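Methyltransferase (Streptomyces regensis, PDB 5N5D) probably transfers a methyl group from S-adenosylmethionine to a hydroxyl oxygen of an intermediate in the biosynthesis of the antibiotic tomaymycin. Local coordinates at residues R121-L126 and K146-E151. Numbering follows the deposited sequence. Where two conformers were deposited one is given.
Sequences RALDIL and KPDIPE. With SAM (S-adenosylmethionine), chain H; SO4 (sulfate ion), chain J.
Leu123 carries the direct contact between 121-126 and 146-151, its two methyl groups forking over two different residues. CD1 sits over the flat of the Asp148 carboxylate, 3.7 Å from Asp148 CG and nearly as close to both oxygens, whereas CD2 rests 3.7 Å from Glu151 CB. With CG anti to its own carbonyl carbon (chi1 -72°), the leucine side chain reaches across to the start of helix 149-158, where Tyr152 continues the apolar surface against Ala122, Leu123 and Leu126. This is the close-packed part, made by one side chain and small in area. Glu151 offers the contact only its CB; the chain then bends at chi2 (76°) and carries the carboxylate away from Leu123.

On the solvent side the link is looser and runs through water. Arg121 NE and Asp148 OD2 stand 5.9 Å apart, too far for a direct salt bridge, and a single water spans them. The water oxygen accepts from Arg121 NE at 3.2 Å. It donates to Asp148 OD2 at 2.7 Å. Asn145 ND2 also hydrogen-bonds to OD2, so that oxygen has two partners. The Arg121 guanidinium has a second acidic neighbour in Asp124, which lies over one of its faces and interacts through charge alone.

The contact borders the adenine end of the cofactor pocket in this Rossmann-like methyltransferase: the backbone N of Ala122, at the start of the short helix 122-125, donates to N1 of S-adenosylmethionine at 3.0 Å (N-H...N 153°). No direct hydrogen bond joins the two segments. The bonds from Asn145 and the water hold Asp148 OD2 in place and would probably favour the charged carboxylate, so that Leu123 CD1 packs against an anion stabilised by other partners.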
loop_
_atom_site.group_PDB
_atom_site.type_symbol
_atom_site.label_atom_id
_atom_site.label_comp_id
_atom_site.label_asym_id
_atom_site.label_seq_id
_atom_site.Cartn_x
_atom_site.Cartn_y
_atom_site.Cartn_z
ATOM N N ARG A 121 23.741 5.441 15.994
ATOM C CA ARG A 121 22.913 6.512 15.453
ATOM C C ARG A 121 22.838 6.390 13.939
ATOM O O ARG A 121 23.867 6.328 13.263
ATOM C CB ARG A 121 23.486 7.876 15.833
ATOM C CG ARG A 121 22.783 8.579 16.977
ATOM C CD ARG A 121 23.409 9.943 17.201
ATOM N NE ARG A 121 23.293 10.778 16.006
ATOM C CZ ARG A 121 24.213 11.640 15.585
ATOM N NH1 ARG A 121 25.354 11.800 16.245
ATOM N NH2 ARG A 121 23.995 12.347 14.483
ATOM N N ALA A 122 21.617 6.381 13.399
ATOM C CA ALA A 122 21.453 6.138 11.970
ATOM C C ALA A 122 22.215 7.158 11.130
ATOM O O ALA A 122 22.820 6.800 10.113
ATOM C CB ALA A 122 19.973 6.139 11.602
ATOM N N LEU A 123 22.202 8.433 11.525
ATOM C CA LEU A 123 22.900 9.431 10.721
ATOM C C LEU A 123 24.412 9.247 10.756
ATOM O O LEU A 123 25.106 9.749 9.864
ATOM C CB LEU A 123 22.522 10.844 11.171
ATOM C CG LEU A 123 21.107 11.310 10.817
ATOM C CD1 LEU A 123 20.888 12.742 11.274
ATOM C CD2 LEU A 123 20.800 11.182 9.324
ATOM N N ASP A 124 24.938 8.539 11.758
ATOM C CA ASP A 124 26.353 8.179 11.760
ATOM C C ASP A 124 26.621 6.960 10.888
ATOM O O ASP A 124 27.679 6.872 10.257
ATOM C CB ASP A 124 26.828 7.898 13.189
ATOM C CG ASP A 124 26.815 9.132 14.075
ATOM O OD1 ASP A 124 26.903 10.258 13.545
ATOM O OD2 ASP A 124 26.736 8.971 15.316
ATOM N N ILE A 125 25.671 6.026 10.832
ATOM C CA ILE A 125 25.896 4.766 10.131
ATOM C C ILE A 125 25.630 4.912 8.639
ATOM O O ILE A 125 26.360 4.352 7.813
ATOM C CB ILE A 125 25.024 3.666 10.761
ATOM C CG1 ILE A 125 25.548 3.335 12.158
ATOM C CG2 ILE A 125 24.999 2.416 9.884
ATOM C CD1 ILE A 125 24.507 2.781 13.083
ATOM N N LEU A 126 24.583 5.646 8.267
ATOM C CA LEU A 126 24.168 5.717 6.866
ATOM C C LEU A 126 25.297 6.071 5.903
ATOM O O LEU A 126 25.420 5.401 4.865
ATOM C CB LEU A 126 22.997 6.705 6.752
ATOM C CG LEU A 126 21.667 6.155 7.291
ATOM C CD1 LEU A 126 20.661 7.269 7.578
ATOM C CD2 LEU A 126 21.076 5.156 6.315
ATOM N N LYS A 146 11.501 10.660 14.381
ATOM C CA LYS A 146 10.826 11.454 13.358
ATOM C C LYS A 146 11.550 12.753 12.997
ATOM O O LYS A 146 11.484 13.169 11.833
ATOM C CB LYS A 146 9.394 11.736 13.813
ATOM C CG LYS A 146 8.536 10.472 13.817
ATOM C CD LYS A 146 7.327 10.580 14.713
ATOM C CE LYS A 146 6.459 9.328 14.615
ATOM N NZ LYS A 146 7.201 8.070 14.940
ATOM N N PRO A 147 12.239 13.434 13.925
ATOM C CA PRO A 147 12.917 14.685 13.531
ATOM C C PRO A 147 13.914 14.523 12.397
ATOM O O PRO A 147 14.126 15.476 11.641
ATOM C CB PRO A 147 13.610 15.129 14.827
ATOM C CG PRO A 147 12.735 14.593 15.901
ATOM C CD PRO A 147 12.262 13.249 15.387
ATOM N N ASP A 148 14.534 13.355 12.250
ATOM C CA ASP A 148 15.563 13.157 11.236
ATOM C C ASP A 148 15.026 12.589 9.923
ATOM O O ASP A 148 15.823 12.283 9.031
ATOM C CB ASP A 148 16.660 12.243 11.782
ATOM C CG ASP A 148 17.531 12.928 12.813
ATOM O OD1 ASP A 148 17.694 14.170 12.751
ATOM O OD2 ASP A 148 18.063 12.221 13.691
ATOM N N ILE A 149 13.708 12.465 9.770
ATOM C CA ILE A 149 13.128 11.902 8.552
ATOM C C ILE A 149 13.622 12.642 7.308
ATOM O O ILE A 149 13.968 11.983 6.314
ATOM C CB ILE A 149 11.594 11.877 8.644
ATOM C CG1 ILE A 149 11.180 10.763 9.605
ATOM C CG2 ILE A 149 10.964 11.632 7.285
ATOM C CD1 ILE A 149 9.710 10.743 9.957
ATOM N N PRO A 150 13.696 13.980 7.290
ATOM C CA PRO A 150 14.222 14.637 6.075
ATOM C C PRO A 150 15.612 14.150 5.693
ATOM O O PRO A 150 15.883 13.893 4.509
ATOM C CB PRO A 150 14.212 16.126 6.452
ATOM C CG PRO A 150 13.148 16.234 7.480
ATOM C CD PRO A 150 13.231 14.966 8.280
ATOM N N GLU A 151 16.502 14.013 6.680
ATOM C CA GLU A 151 17.860 13.540 6.436
ATOM C C GLU A 151 17.875 12.058 6.076
ATOM O O GLU A 151 18.684 11.618 5.250
ATOM C CB GLU A 151 18.715 13.810 7.673
ATOM C CG GLU A 151 19.021 15.295 7.923
ATOM C CD GLU A 151 17.849 16.103 8.499
ATOM O OE1 GLU A 151 16.893 15.525 9.065
ATOM O OE2 GLU A 151 17.896 17.345 8.396
HETATM N N SAM H . 10.618 -1.059 12.598
HETATM C CA SAM H . 10.272 -1.707 13.879
HETATM C C SAM H . 9.079 -2.697 13.678
HETATM O O SAM H . 8.127 -2.293 12.973
HETATM O OXT SAM H . 9.152 -3.815 14.229
HETATM C CB SAM H . 9.905 -0.649 14.948
HETATM C CG SAM H . 10.932 0.476 15.010
HETATM S SD SAM H . 10.505 1.537 16.411
HETATM C CE SAM H . 9.117 2.393 15.765
HETATM C "C5'" SAM H . 11.740 2.876 16.296
HETATM C "C4'" SAM H . 13.148 2.406 16.605
HETATM O "O4'" SAM H . 14.118 3.384 16.171
HETATM C "C3'" SAM H . 13.421 2.141 18.092
HETATM O "O3'" SAM H . 13.882 0.804 18.256
HETATM C "C2'" SAM H . 14.465 3.205 18.464
HETATM O "O2'" SAM H . 15.401 2.751 19.435
HETATM C "C1'" SAM H . 15.155 3.424 17.124
HETATM N N9 SAM H . 15.847 4.700 16.992
HETATM C C8 SAM H . 15.439 5.923 17.454
HETATM N N7 SAM H . 16.238 6.911 17.132
HETATM C C5 SAM H . 17.245 6.294 16.403
HETATM C C6 SAM H . 18.389 6.795 15.754
HETATM N N6 SAM H . 18.728 8.090 15.742
HETATM N N1 SAM H . 19.178 5.912 15.101
HETATM C C2 SAM H . 18.839 4.619 15.108
HETATM N N3 SAM H . 17.787 4.032 15.686
HETATM C C4 SAM H . 17.021 4.930 16.318
HETATM S S SO4 J . 10.672 10.451 17.893
HETATM O O1 SO4 J . 9.584 10.935 18.736
HETATM O O2 SO4 J . 11.051 9.108 18.326
HETATM O O3 SO4 J . 10.224 10.408 16.507
HETATM O O4 SO4 J . 11.820 11.345 18.013
HETATM O O HOH W 1 20.418 11.780 14.951
#